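Long-range contacts in probable benzoylformate decarboxylase (Rhodococcus jostii, PDB 7ORX), which binds thiamine diphosphate as a tetrameric member of the thiamine-diphosphate-dependent enzyme family, with its cofactor sites built between subunits: residues C[21-26]-C[67-72]; C[44-49]-C[440-445]; C[48-53]-C[78-83]; C[95-100]-C[156-161]. One frame throughout, in Å; residues are numbered along the deposited sequence.

Contact 1. Residues C[21-26]-C[67-72]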
loop_
_atom_site.group_PDB
_atom_site.type_symbol
_atom_site.label_atom_id
_atom_site.label_comp_id
_atom_site.label_asym_id
_atom_site.label_seq_id
_atom_site.Cartn_x
_atom_site.Cartn_y
_atom_site.Cartn_z
ATOM N N THR C 21 23.073 -18.971 10.760
ATOM C CA THR C 21 23.896 -18.792 11.977
ATOM C C THR C 21 24.811 -17.558 11.879
ATOM O O THR C 21 25.506 -17.286 12.857
ATOM C CB THR C 21 24.690 -20.067 12.218
ATOM O OG1 THR C 21 25.215 -20.438 10.951
ATOM C CG2 THR C 21 23.823 -21.175 12.753
ATOM N N THR C 22 24.756 -16.808 10.781
ATOM C CA THR C 22 25.485 -15.542 10.621
ATOM C C THR C 22 24.480 -14.407 10.519
ATOM O O THR C 22 23.647 -14.439 9.632
ATOM C CB THR C 22 26.390 -15.618 9.394
ATOM O OG1 THR C 22 27.172 -16.793 9.561
ATOM C CG2 THR C 22 27.270 -14.404 9.236
ATOM N N VAL C 23 24.553 -13.446 11.410
ATOM C CA VAL C 23 23.527 -12.375 11.524
ATOM C C VAL C 23 24.201 -11.003 11.279
ATOM O O VAL C 23 25.179 -10.678 11.982
ATOM C CB VAL C 23 22.880 -12.461 12.913
ATOM C CG1 VAL C 23 21.799 -11.421 13.110
ATOM C CG2 VAL C 23 22.364 -13.837 13.162
ATOM N N PHE C 24 23.724 -10.228 10.323
ATOM C CA PHE C 24 24.268 -8.886 10.023
ATOM C C PHE C 24 23.343 -7.876 10.693
ATOM O O PHE C 24 22.152 -8.081 10.563
ATOM C CB PHE C 24 24.375 -8.742 8.510
ATOM C CG PHE C 24 25.323 -9.726 7.863
ATOM C CD1 PHE C 24 24.918 -11.014 7.533
ATOM C CD2 PHE C 24 26.633 -9.371 7.601
ATOM C CE1 PHE C 24 25.797 -11.896 6.923
ATOM C CE2 PHE C 24 27.502 -10.264 6.997
ATOM C CZ PHE C 24 27.083 -11.527 6.657
ATOM N N GLY C 25 23.834 -6.882 11.423
ATOM C CA GLY C 25 22.937 -6.038 12.219
ATOM C C GLY C 25 23.516 -4.657 12.486
ATOM O O GLY C 25 24.741 -4.465 12.407
ATOM N N ASN C 26 22.643 -3.689 12.710
ATOM C CA ASN C 26 22.939 -2.471 13.470
ATOM C C ASN C 26 21.854 -2.372 14.531
ATOM O O ASN C 26 20.679 -2.223 14.208
ATOM C CB ASN C 26 22.930 -1.221 12.599
ATOM C CG ASN C 26 23.353 0.018 13.378
ATOM O OD1 ASN C 26 22.499 0.773 13.866
ATOM N ND2 ASN C 26 24.660 0.203 13.517
ATOM N N ALA C 67 20.063 -18.475 2.113
ATOM C CA ALA C 67 19.288 -17.410 2.786
ATOM C C ALA C 67 20.170 -16.795 3.862
ATOM O O ALA C 67 21.000 -17.522 4.364
ATOM C CB ALA C 67 18.032 -17.981 3.389
ATOM N N THR C 68 20.004 -15.518 4.211
ATOM C CA THR C 68 20.912 -14.819 5.167
ATOM C C THR C 68 20.145 -13.857 6.053
ATOM O O THR C 68 19.297 -13.173 5.526
ATOM C CB THR C 68 21.987 -14.052 4.390
ATOM O OG1 THR C 68 22.691 -15.051 3.659
ATOM C CG2 THR C 68 22.949 -13.267 5.252
ATOM N N LEU C 69 20.473 -13.789 7.332
ATOM C CA LEU C 69 19.623 -13.067 8.307
ATOM C C LEU C 69 20.169 -11.660 8.516
ATOM O O LEU C 69 21.349 -11.506 8.754
ATOM C CB LEU C 69 19.598 -13.853 9.625
ATOM C CG LEU C 69 18.662 -13.315 10.707
ATOM C CD1 LEU C 69 17.210 -13.265 10.237
ATOM C CD2 LEU C 69 18.764 -14.191 11.948
ATOM N N VAL C 70 19.302 -10.675 8.501
ATOM C CA VAL C 70 19.657 -9.266 8.813
ATOM C C VAL C 70 18.791 -8.840 9.998
ATOM O O VAL C 70 17.664 -9.291 10.032
ATOM C CB VAL C 70 19.382 -8.406 7.578
ATOM C CG1 VAL C 70 19.608 -6.945 7.864
ATOM C CG2 VAL C 70 20.185 -8.900 6.385
ATOM N N ASN C 71 19.276 -8.000 10.908
ATOM C CA ASN C 71 18.473 -7.509 12.046
ATOM C C ASN C 71 18.662 -5.997 12.162
ATOM O O ASN C 71 19.769 -5.524 12.482
ATOM C CB ASN C 71 18.844 -8.255 13.319
ATOM C CG ASN C 71 18.026 -7.828 14.519
ATOM O OD1 ASN C 71 16.810 -7.660 14.434
ATOM N ND2 ASN C 71 18.690 -7.647 15.648
ATOM N N LEU C 72 17.612 -5.224 11.943
ATOM C CA LEU C 72 17.691 -3.755 11.854
ATOM C C LEU C 72 16.811 -3.140 12.931
ATOM O O LEU C 72 16.008 -3.858 13.545
ATOM C CB LEU C 72 17.184 -3.342 10.475
ATOM C CG LEU C 72 17.985 -3.886 9.304
ATOM C CD1 LEU C 72 17.290 -3.566 7.979
ATOM C CD2 LEU C 72 19.395 -3.319 9.317
#
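Thr68 makes the first touch, on the ring of Phe24. Its CG2 lies anti to the backbone N (chi1, measured to OG1, is -61°) and reaches the CD1-CE1 side of the phenyl ring obliquely, 3.6 Å from Phe24 CE1. The two segments are neighbouring parallel strands of the alpha/beta sheet in the N-terminal thiamine-diphosphate-binding domain, and strand 43-46 flanks 22-25 on its other edge.

At Leu69 the backbone and side chain part company. Leu69 O accepts a nearly straight bond from Phe24 N at 3.1 Å and also lies at the edge of the Phe24 ring, in its plane. Leu69 CD2, on the sheet face shared with Val23, packs against Val23 CG2 at 3.8 Å, the two side chains running side by side in the same direction. Val70 then turns its side chain to the Phe24 face, where Ala57 and Tyr60 of helix 50-64 cover the pair. Its CA makes a CA-H...O contact with Phe24 O at 3.3 Å.

Phe24 O also receives Asn71 N, at 2.9 Å, so one carbonyl serves two consecutive residues of the partner strand. Asn71 O looks back to the first strand's end, taking a CA-H...O contact from Gly25 and a weak hydrogen bond from the N of Asn26, a residue of the thiamine diphosphate pocket. The strands are already parting at Leu72, whose CA lies 4.1 Å from Asn26 O.

Contact 2. Residues C[44-49]-C[440-445]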
loop_
_atom_site.group_PDB
_atom_site.type_symbol
_atom_site.label_atom_id
_atom_site.label_comp_id
_atom_site.label_asym_id
_atom_site.label_seq_id
_atom_site.Cartn_x
_atom_site.Cartn_y
_atom_site.Cartn_z
ATOM N N TYR C 44 27.448 -12.520 15.133
ATOM C CA TYR C 44 26.815 -11.232 14.790
ATOM C C TYR C 44 27.866 -10.379 14.080
ATOM O O TYR C 44 29.022 -10.291 14.544
ATOM C CB TYR C 44 26.283 -10.574 16.053
ATOM C CG TYR C 44 25.456 -9.336 15.845
ATOM C CD1 TYR C 44 24.093 -9.400 15.608
ATOM C CD2 TYR C 44 26.038 -8.087 15.932
ATOM C CE1 TYR C 44 23.327 -8.248 15.472
ATOM C CE2 TYR C 44 25.301 -6.923 15.765
ATOM C CZ TYR C 44 23.931 -7.000 15.570
ATOM O OH TYR C 44 23.232 -5.832 15.411
ATOM N N VAL C 45 27.506 -9.784 12.951
ATOM C CA VAL C 45 28.434 -8.894 12.214
ATOM C C VAL C 45 27.845 -7.480 12.237
ATOM O O VAL C 45 26.868 -7.217 11.588
ATOM C CB VAL C 45 28.678 -9.428 10.798
ATOM C CG1 VAL C 45 29.651 -8.525 10.089
ATOM C CG2 VAL C 45 29.193 -10.859 10.784
ATOM N N LEU C 46 28.407 -6.614 13.046
ATOM C CA LEU C 46 27.905 -5.231 13.185
ATOM C C LEU C 46 28.377 -4.388 11.978
ATOM O O LEU C 46 29.552 -4.503 11.571
ATOM C CB LEU C 46 28.433 -4.702 14.524
ATOM C CG LEU C 46 28.226 -3.218 14.811
ATOM C CD1 LEU C 46 26.748 -2.886 14.943
ATOM C CD2 LEU C 46 28.974 -2.827 16.076
ATOM N N GLY C 47 27.477 -3.576 11.438
ATOM C CA GLY C 47 27.771 -2.494 10.483
ATOM C C GLY C 47 27.295 -1.173 11.064
ATOM O O GLY C 47 26.303 -1.195 11.825
ATOM N N LEU C 48 28.014 -0.065 10.807
ATOM C CA LEU C 48 27.753 1.234 11.497
ATOM C C LEU C 48 26.556 1.967 10.882
ATOM O O LEU C 48 26.200 3.039 11.419
ATOM C CB LEU C 48 28.998 2.099 11.407
ATOM C CG LEU C 48 30.238 1.468 11.987
ATOM C CD1 LEU C 48 31.404 2.365 11.763
ATOM C CD2 LEU C 48 30.090 1.267 13.451
ATOM N N HIS C 49 25.952 1.372 9.853
ATOM C CA HIS C 49 24.989 2.008 8.938
ATOM C C HIS C 49 24.222 0.860 8.275
ATOM O O HIS C 49 24.829 -0.162 7.957
ATOM C CB HIS C 49 25.749 2.938 7.980
ATOM C CG HIS C 49 24.848 3.652 7.047
ATOM N ND1 HIS C 49 24.066 4.706 7.472
ATOM C CD2 HIS C 49 24.517 3.427 5.758
ATOM C CE1 HIS C 49 23.264 5.106 6.493
ATOM N NE2 HIS C 49 23.515 4.322 5.423
ATOM N N ALA C 440 31.511 0.319 5.771
ATOM C CA ALA C 440 31.769 -1.134 5.758
ATOM C C ALA C 440 33.254 -1.404 5.935
ATOM O O ALA C 440 33.614 -2.563 6.246
ATOM C CB ALA C 440 31.291 -1.757 4.492
ATOM N N LEU C 441 34.104 -0.398 5.744
ATOM C CA LEU C 441 35.553 -0.578 5.972
ATOM C C LEU C 441 35.809 -0.885 7.445
ATOM O O LEU C 441 36.685 -1.718 7.732
ATOM C CB LEU C 441 36.288 0.688 5.545
ATOM C CG LEU C 441 36.462 0.877 4.049
ATOM C CD1 LEU C 441 37.197 2.183 3.800
ATOM C CD2 LEU C 441 37.213 -0.311 3.444
ATOM N N TRP C 442 35.079 -0.228 8.345
ATOM C CA TRP C 442 35.136 -0.493 9.811
ATOM C C TRP C 442 34.872 -1.973 10.096
ATOM O O TRP C 442 35.674 -2.570 10.815
ATOM C CB TRP C 442 34.120 0.365 10.544
ATOM C CG TRP C 442 34.184 0.197 12.026
ATOM C CD1 TRP C 442 35.027 0.854 12.877
ATOM C CD2 TRP C 442 33.368 -0.664 12.831
ATOM N NE1 TRP C 442 34.789 0.455 14.162
ATOM C CE2 TRP C 442 33.760 -0.462 14.165
ATOM C CE3 TRP C 442 32.361 -1.578 12.565
ATOM C CZ2 TRP C 442 33.179 -1.153 15.224
ATOM C CZ3 TRP C 442 31.774 -2.254 13.618
ATOM C CH2 TRP C 442 32.185 -2.044 14.925
ATOM N N SER C 443 33.828 -2.540 9.499
ATOM C CA SER C 443 33.466 -3.960 9.683
ATOM C C SER C 443 34.635 -4.833 9.237
ATOM O O SER C 443 35.034 -5.713 9.980
ATOM C CB SER C 443 32.185 -4.276 8.988
ATOM O OG SER C 443 31.133 -3.525 9.593
ATOM N N ALA C 444 35.242 -4.545 8.109
ATOM C CA ALA C 444 36.416 -5.304 7.617
ATOM C C ALA C 444 37.551 -5.237 8.633
ATOM O O ALA C 444 38.249 -6.265 8.867
ATOM C CB ALA C 444 36.817 -4.738 6.285
ATOM N N ALA C 445 37.770 -4.053 9.204
ATOM C CA ALA C 445 38.851 -3.853 10.188
ATOM C C ALA C 445 38.552 -4.656 11.441
ATOM O O ALA C 445 39.388 -5.492 11.778
ATOM C CB ALA C 445 39.020 -2.386 10.519
HETATM O O HOH W 1 30.016 -0.851 8.767
#
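Ser443 OG is gripped from two sides. It donates to Leu46 O at 2.7 Å, in the carbonyl plane and on a lone pair, and it accepts from a water 3.0 Å away. That water in turn accepts from Leu48 N, so direct and bridged bonds together tie one serine hydroxyl to the backbone on both sides of Gly47. With OG anti to its own carbonyl carbon (chi1 -64°), Ser443 directs the hydroxyl at this backbone.

The contact joins the two cofactor-binding domains of one chain: strand 43-46 ends here, just before His49, at the N-cap position of helix 50-64, and helix 440-447 of the C-terminal domain lies against it. Trp442, one residue back on that helix, supplies the apolar half. Leu48 crosses the indole at about a right angle, with CD2 over one face, 3.8 Å from the centroid of the six-membered ring in a CH-pi contact, and CD1 3.5 Å from Trp442 CG. Leu46 comes obliquely to the far rim, its CD2 3.5 Å from Trp442 CH2, while Leu46 O lies in the indole plane at the ring edge. Trp442 NE1 points elsewhere and is hydrogen-bonded to Pro482 O of the second subunit.

Contact 3. Residues C[48-53]-C[78-83]. With TPP (thiamine diphosphate), chain K.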
loop_
_atom_site.group_PDB
_atom_site.type_symbol
_atom_site.label_atom_id
_atom_site.label_comp_id
_atom_site.label_asym_id
_atom_site.label_seq_id
_atom_site.Cartn_x
_atom_site.Cartn_y
_atom_site.Cartn_z
ATOM N N LEU C 48 28.014 -0.065 10.807
ATOM C CA LEU C 48 27.753 1.234 11.497
ATOM C C LEU C 48 26.556 1.967 10.882
ATOM O O LEU C 48 26.200 3.039 11.419
ATOM C CB LEU C 48 28.998 2.099 11.407
ATOM C CG LEU C 48 30.238 1.468 11.987
ATOM C CD1 LEU C 48 31.404 2.365 11.763
ATOM C CD2 LEU C 48 30.090 1.267 13.451
ATOM N N HIS C 49 25.952 1.372 9.853
ATOM C CA HIS C 49 24.989 2.008 8.938
ATOM C C HIS C 49 24.222 0.860 8.275
ATOM O O HIS C 49 24.829 -0.162 7.957
ATOM C CB HIS C 49 25.749 2.938 7.980
ATOM C CG HIS C 49 24.848 3.652 7.047
ATOM N ND1 HIS C 49 24.066 4.706 7.472
ATOM C CD2 HIS C 49 24.517 3.427 5.758
ATOM C CE1 HIS C 49 23.264 5.106 6.493
ATOM N NE2 HIS C 49 23.515 4.322 5.423
ATOM N N GLU C 50 22.908 0.986 8.150
ATOM C CA GLU C 50 22.021 -0.163 7.830
ATOM C C GLU C 50 22.191 -0.538 6.364
ATOM O O GLU C 50 22.064 -1.719 6.041
ATOM C CB GLU C 50 20.579 0.197 8.150
ATOM C CG GLU C 50 20.333 0.350 9.633
ATOM C CD GLU C 50 20.702 1.680 10.308
ATOM O OE1 GLU C 50 21.261 2.619 9.622
ATOM O OE2 GLU C 50 20.441 1.797 11.555
ATOM N N GLY C 51 22.443 0.438 5.502
ATOM C CA GLY C 51 22.704 0.180 4.074
ATOM C C GLY C 51 23.951 -0.668 3.870
ATOM O O GLY C 51 23.940 -1.600 3.031
ATOM N N ALA C 52 24.984 -0.394 4.643
ATOM C CA ALA C 52 26.211 -1.205 4.678
ATOM C C ALA C 52 25.876 -2.601 5.208
ATOM O O ALA C 52 26.271 -3.581 4.558
ATOM C CB ALA C 52 27.246 -0.505 5.530
ATOM N N VAL C 53 25.163 -2.682 6.336
ATOM C CA VAL C 53 24.760 -3.985 6.938
ATOM C C VAL C 53 24.118 -4.845 5.851
ATOM O O VAL C 53 24.415 -6.021 5.683
ATOM C CB VAL C 53 23.748 -3.745 8.062
ATOM C CG1 VAL C 53 22.973 -5.002 8.428
ATOM C CG2 VAL C 53 24.409 -3.123 9.269
ATOM N N SER C 78 15.317 0.437 9.271
ATOM C CA SER C 78 14.734 -0.254 8.087
ATOM C C SER C 78 14.772 0.671 6.865
ATOM O O SER C 78 15.184 0.183 5.780
ATOM C CB SER C 78 13.326 -0.761 8.367
ATOM O OG SER C 78 13.421 -1.770 9.328
ATOM N N GLY C 79 14.327 1.923 7.034
ATOM C CA GLY C 79 14.306 2.956 5.986
ATOM C C GLY C 79 15.703 3.171 5.393
ATOM O O GLY C 79 15.817 3.229 4.148
ATOM N N ASN C 80 16.749 3.262 6.230
ATOM C CA ASN C 80 18.149 3.465 5.786
ATOM C C ASN C 80 18.593 2.334 4.829
ATOM O O ASN C 80 19.573 2.572 4.039
ATOM C CB ASN C 80 19.080 3.669 6.991
ATOM C CG ASN C 80 19.063 5.091 7.542
ATOM O OD1 ASN C 80 18.603 6.039 6.896
ATOM N ND2 ASN C 80 19.603 5.271 8.731
ATOM N N ALA C 81 17.890 1.175 4.823
ATOM C CA ALA C 81 18.251 -0.038 4.039
ATOM C C ALA C 81 17.429 -0.199 2.742
ATOM O O ALA C 81 17.733 -1.106 1.954
ATOM C CB ALA C 81 18.135 -1.239 4.928
ATOM N N MET C 82 16.452 0.660 2.484
ATOM C CA MET C 82 15.556 0.546 1.305
ATOM C C MET C 82 16.346 0.598 0.011
ATOM O O MET C 82 16.071 -0.186 -0.881
ATOM C CB MET C 82 14.534 1.672 1.320
ATOM C CG MET C 82 13.580 1.522 2.488
ATOM S SD MET C 82 11.945 1.118 1.914
ATOM C CE MET C 82 12.268 -0.453 1.098
ATOM N N GLY C 83 17.307 1.510 -0.087
ATOM C CA GLY C 83 18.170 1.644 -1.278
ATOM C C GLY C 83 18.878 0.339 -1.570
ATOM O O GLY C 83 18.781 -0.177 -2.721
HETATM N "N1'" TPP K . 20.160 3.087 13.863
HETATM C "C2'" TPP K . 19.423 4.178 13.618
HETATM C CM2 TPP K . 19.323 4.651 12.205
HETATM N "N3'" TPP K . 18.758 4.878 14.538
HETATM C "C4'" TPP K . 18.838 4.459 15.810
HETATM N "N4'" TPP K . 18.150 5.166 16.724
HETATM C "C5'" TPP K . 19.605 3.329 16.173
HETATM C "C6'" TPP K . 20.243 2.673 15.138
HETATM C "C7'" TPP K . 19.709 2.855 17.603
HETATM N N3 TPP K . 20.454 3.788 18.462
HETATM C C2 TPP K . 19.851 4.731 19.184
HETATM S S1 TPP K . 20.827 5.197 20.499
HETATM C C5 TPP K . 22.210 4.511 19.695
HETATM C C4 TPP K . 21.844 3.763 18.627
HETATM C CM4 TPP K . 22.760 2.998 17.719
HETATM C C6 TPP K . 23.607 4.792 20.186
HETATM C C7 TPP K . 24.293 5.928 19.440
HETATM O O7 TPP K . 25.639 6.105 19.970
HETATM P PA TPP K . 26.251 7.579 20.215
HETATM O O1A TPP K . 25.770 8.508 19.153
HETATM O O2A TPP K . 27.693 7.282 20.444
HETATM O O3A TPP K . 25.574 8.120 21.558
HETATM P PB TPP K . 25.916 7.822 23.090
HETATM O O1B TPP K . 25.903 9.154 23.820
HETATM O O2B TPP K . 24.819 6.909 23.550
HETATM O O3B TPP K . 27.272 7.161 23.086
HETATM O O HOH W 2 20.865 4.843 3.604
#
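Glu50 and Asn80 meet beside the aminopyrimidine of thiamine diphosphate, and the glutamate can be followed outward from its backbone. Its CB points toward the other segment, 4.0 Å from Asn80 CB and 4.3 Å from Ala81 CB. From there CG is anti to the carbonyl carbon, and a bend at the next bond (chi2 82°) swings the carboxylate round, bringing CD within 3.8 Å of the cofactor's CM2. The two oxygens then divide the work. OE1 accepts from Asn80 ND2 at 3.3 Å; the amide keeps this partner close to its own plane, but meets the oxygen from above the carboxylate, 56° out of its plane. OE2 lies 2.7 Å from N1' of thiamine diphosphate, the position occupied by the glutamate characteristic of this enzyme family. Asn80 ND2 is also near the ring, 3.5 Å from CM2, so the amide both braces the carboxylate and lines the pocket beside the methyl group.

A water on the backbone side of Asn80 donates to Asn80 O at 2.6 Å and also lies near His49 NE2. Thiamine diphosphate is also hydrogen-bonded to the second subunit, to Ser433 and Thr380 of that chain among others.

His49 is the N-cap of helix 50-64, which places Glu50 in its first turn. Asn80 and Ala81 are the middle residues of a type I turn linking helix 74-79 to helix 82-90, and Leu72 of strand 68-73 packs against both Glu50 and Ala81.

Contact 4. Residues C[95-100]-C[156-161]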
loop_
_atom_site.group_PDB
_atom_site.type_symbol
_atom_site.label_atom_id
_atom_site.label_comp_id
_atom_site.label_asym_id
_atom_site.label_seq_id
_atom_site.Cartn_x
_atom_site.Cartn_y
_atom_site.Cartn_z
ATOM N N LEU C 95 17.594 -12.552 1.206
ATOM C CA LEU C 95 17.773 -11.890 2.521
ATOM C C LEU C 95 16.484 -12.030 3.326
ATOM O O LEU C 95 15.390 -11.702 2.811
ATOM C CB LEU C 95 18.051 -10.400 2.339
ATOM C CG LEU C 95 19.271 -10.045 1.494
ATOM C CD1 LEU C 95 19.532 -8.527 1.555
ATOM C CD2 LEU C 95 20.500 -10.797 1.971
ATOM N N VAL C 96 16.614 -12.405 4.584
ATOM C CA VAL C 96 15.493 -12.419 5.556
ATOM C C VAL C 96 15.724 -11.246 6.505
ATOM O O VAL C 96 16.621 -11.327 7.336
ATOM C CB VAL C 96 15.512 -13.754 6.287
ATOM C CG1 VAL C 96 14.399 -13.798 7.297
ATOM C CG2 VAL C 96 15.467 -14.905 5.307
ATOM N N VAL C 97 14.999 -10.163 6.349
ATOM C CA VAL C 97 15.297 -8.946 7.135
ATOM C C VAL C 97 14.290 -8.867 8.273
ATOM O O VAL C 97 13.126 -8.637 7.977
ATOM C CB VAL C 97 15.168 -7.721 6.228
ATOM C CG1 VAL C 97 15.482 -6.427 6.961
ATOM C CG2 VAL C 97 16.005 -7.878 4.979
ATOM N N THR C 98 14.724 -9.048 9.520
ATOM C CA THR C 98 13.902 -8.803 10.729
ATOM C C THR C 98 14.190 -7.394 11.277
ATOM O O THR C 98 15.344 -6.954 11.292
ATOM C CB THR C 98 14.172 -9.866 11.788
ATOM O OG1 THR C 98 15.479 -9.622 12.301
ATOM C CG2 THR C 98 14.119 -11.277 11.241
ATOM N N ALA C 99 13.157 -6.714 11.751
ATOM C CA ALA C 99 13.269 -5.388 12.379
ATOM C C ALA C 99 12.650 -5.456 13.774
ATOM O O ALA C 99 11.595 -6.044 13.923
ATOM C CB ALA C 99 12.570 -4.381 11.505
ATOM N N GLY C 100 13.304 -4.882 14.771
ATOM C CA GLY C 100 12.694 -4.635 16.082
ATOM C C GLY C 100 11.527 -3.666 15.980
ATOM O O GLY C 100 11.584 -2.680 15.241
ATOM N N PRO C 156 14.158 -10.903 -1.257
ATOM C CA PRO C 156 14.106 -10.470 0.126
ATOM C C PRO C 156 12.708 -10.376 0.738
ATOM O O PRO C 156 11.743 -10.044 0.046
ATOM C CB PRO C 156 14.765 -9.079 0.061
ATOM C CG PRO C 156 14.463 -8.591 -1.317
ATOM C CD PRO C 156 14.460 -9.818 -2.197
ATOM N N VAL C 157 12.658 -10.626 2.041
ATOM C CA VAL C 157 11.404 -10.717 2.859
ATOM C C VAL C 157 11.634 -9.894 4.133
ATOM O O VAL C 157 12.795 -9.763 4.541
ATOM C CB VAL C 157 11.104 -12.192 3.171
ATOM C CG1 VAL C 157 11.059 -12.988 1.896
ATOM C CG2 VAL C 157 12.170 -12.799 4.045
ATOM N N TYR C 158 10.591 -9.360 4.743
ATOM C CA TYR C 158 10.722 -8.486 5.921
ATOM C C TYR C 158 9.729 -8.934 6.982
ATOM O O TYR C 158 8.616 -9.189 6.649
ATOM C CB TYR C 158 10.422 -7.053 5.523
ATOM C CG TYR C 158 10.533 -6.005 6.603
ATOM C CD1 TYR C 158 11.750 -5.477 6.994
ATOM C CD2 TYR C 158 9.399 -5.443 7.137
ATOM C CE1 TYR C 158 11.836 -4.469 7.942
ATOM C CE2 TYR C 158 9.459 -4.428 8.075
ATOM C CZ TYR C 158 10.684 -3.920 8.467
ATOM O OH TYR C 158 10.717 -2.922 9.400
ATOM N N VAL C 159 10.168 -8.997 8.227
ATOM C CA VAL C 159 9.353 -9.420 9.385
ATOM C C VAL C 159 9.624 -8.400 10.485
ATOM O O VAL C 159 10.787 -8.297 10.878
ATOM C CB VAL C 159 9.740 -10.835 9.829
ATOM C CG1 VAL C 159 8.944 -11.213 11.049
ATOM C CG2 VAL C 159 9.552 -11.848 8.724
ATOM N N SER C 160 8.603 -7.690 10.968
ATOM C CA SER C 160 8.743 -6.706 12.078
ATOM C C SER C 160 8.248 -7.386 13.339
ATOM O O SER C 160 7.138 -7.796 13.297
ATOM C CB SER C 160 7.981 -5.417 11.761
ATOM O OG SER C 160 7.700 -4.632 12.910
ATOM N N VAL C 161 9.053 -7.524 14.390
ATOM C CA VAL C 161 8.657 -8.253 15.635
ATOM C C VAL C 161 8.742 -7.292 16.825
ATOM O O VAL C 161 9.818 -6.740 17.110
ATOM C CB VAL C 161 9.526 -9.500 15.865
ATOM C CG1 VAL C 161 9.070 -10.214 17.115
ATOM C CG2 VAL C 161 9.573 -10.393 14.639
HETATM O O HOH W 3 9.656 -2.547 12.525
#
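Tyr158 CG is anti to the backbone N (chi1 -179°), and this leads the ring along the neighbouring strand, past Val97 to Ala99. In Val157 CG1 is anti to the carbonyl carbon (chi1 -54°), which puts CG2 between the backbone N and the carbonyl carbon, 3.7 Å from Val96 CA. The strands belong to the parallel sheet of the N-terminal alpha/beta domain, 95-101 lying between 68-73 and 157-162.

The backbones are joined by an unbroken parallel ladder of five hydrogen bonds. Alternate residues of each strand do the work, Leu95, Val97 and Ala99 with Val157, Val159 and Val161, while CA-H...O contacts fill in between, as from Tyr158 CA to Val97 O at 3.2 Å.

On the face of Val96 and Val157 the two side chains lie side by side, and Ala145 and Ala149 of helix 138-149 pack on Val157. On the other face Val97 CG1 touches Tyr158 CD1 at 3.9 Å, the side chains meeting obliquely. Farther out, Ala99 CB packs against the end of the ring, 3.6 Å from Tyr158 CZ. The phenol oxygen is hydrogen-bonded to Ser78 of helix 74-79. A water joins it only weakly, as it does Gly100 O, but donates more firmly to Ser160 OG, 2.9 Å away, a hydroxyl also bonded to Glu131 OE1.

Overall arrangement
Contacts 1 and 4 are strand pairs of one parallel sheet, joined through neighbouring strands 68-73 and 95-101, with centres about 9 Å apart. Contact 2 starts from the sheet's edge strand 43-46, beside 22-25, and reaches some 390 residues ahead to the C-terminal cofactor-binding domain, with contact 4 nested inside the loop it closes. Contact 3 shares Leu48 and His49 with contact 2 and lies about 12 Å from the centres of contacts 1 and 2. Helices 50-64 and 74-79 follow strands 43-46 and 68-73. Contacts 2 and 3, and Asn26 of contact 1, lie against the second subunit; contacts 1 and 3 hold residues of the thiamine diphosphate pocket, to which that subunit also contributes.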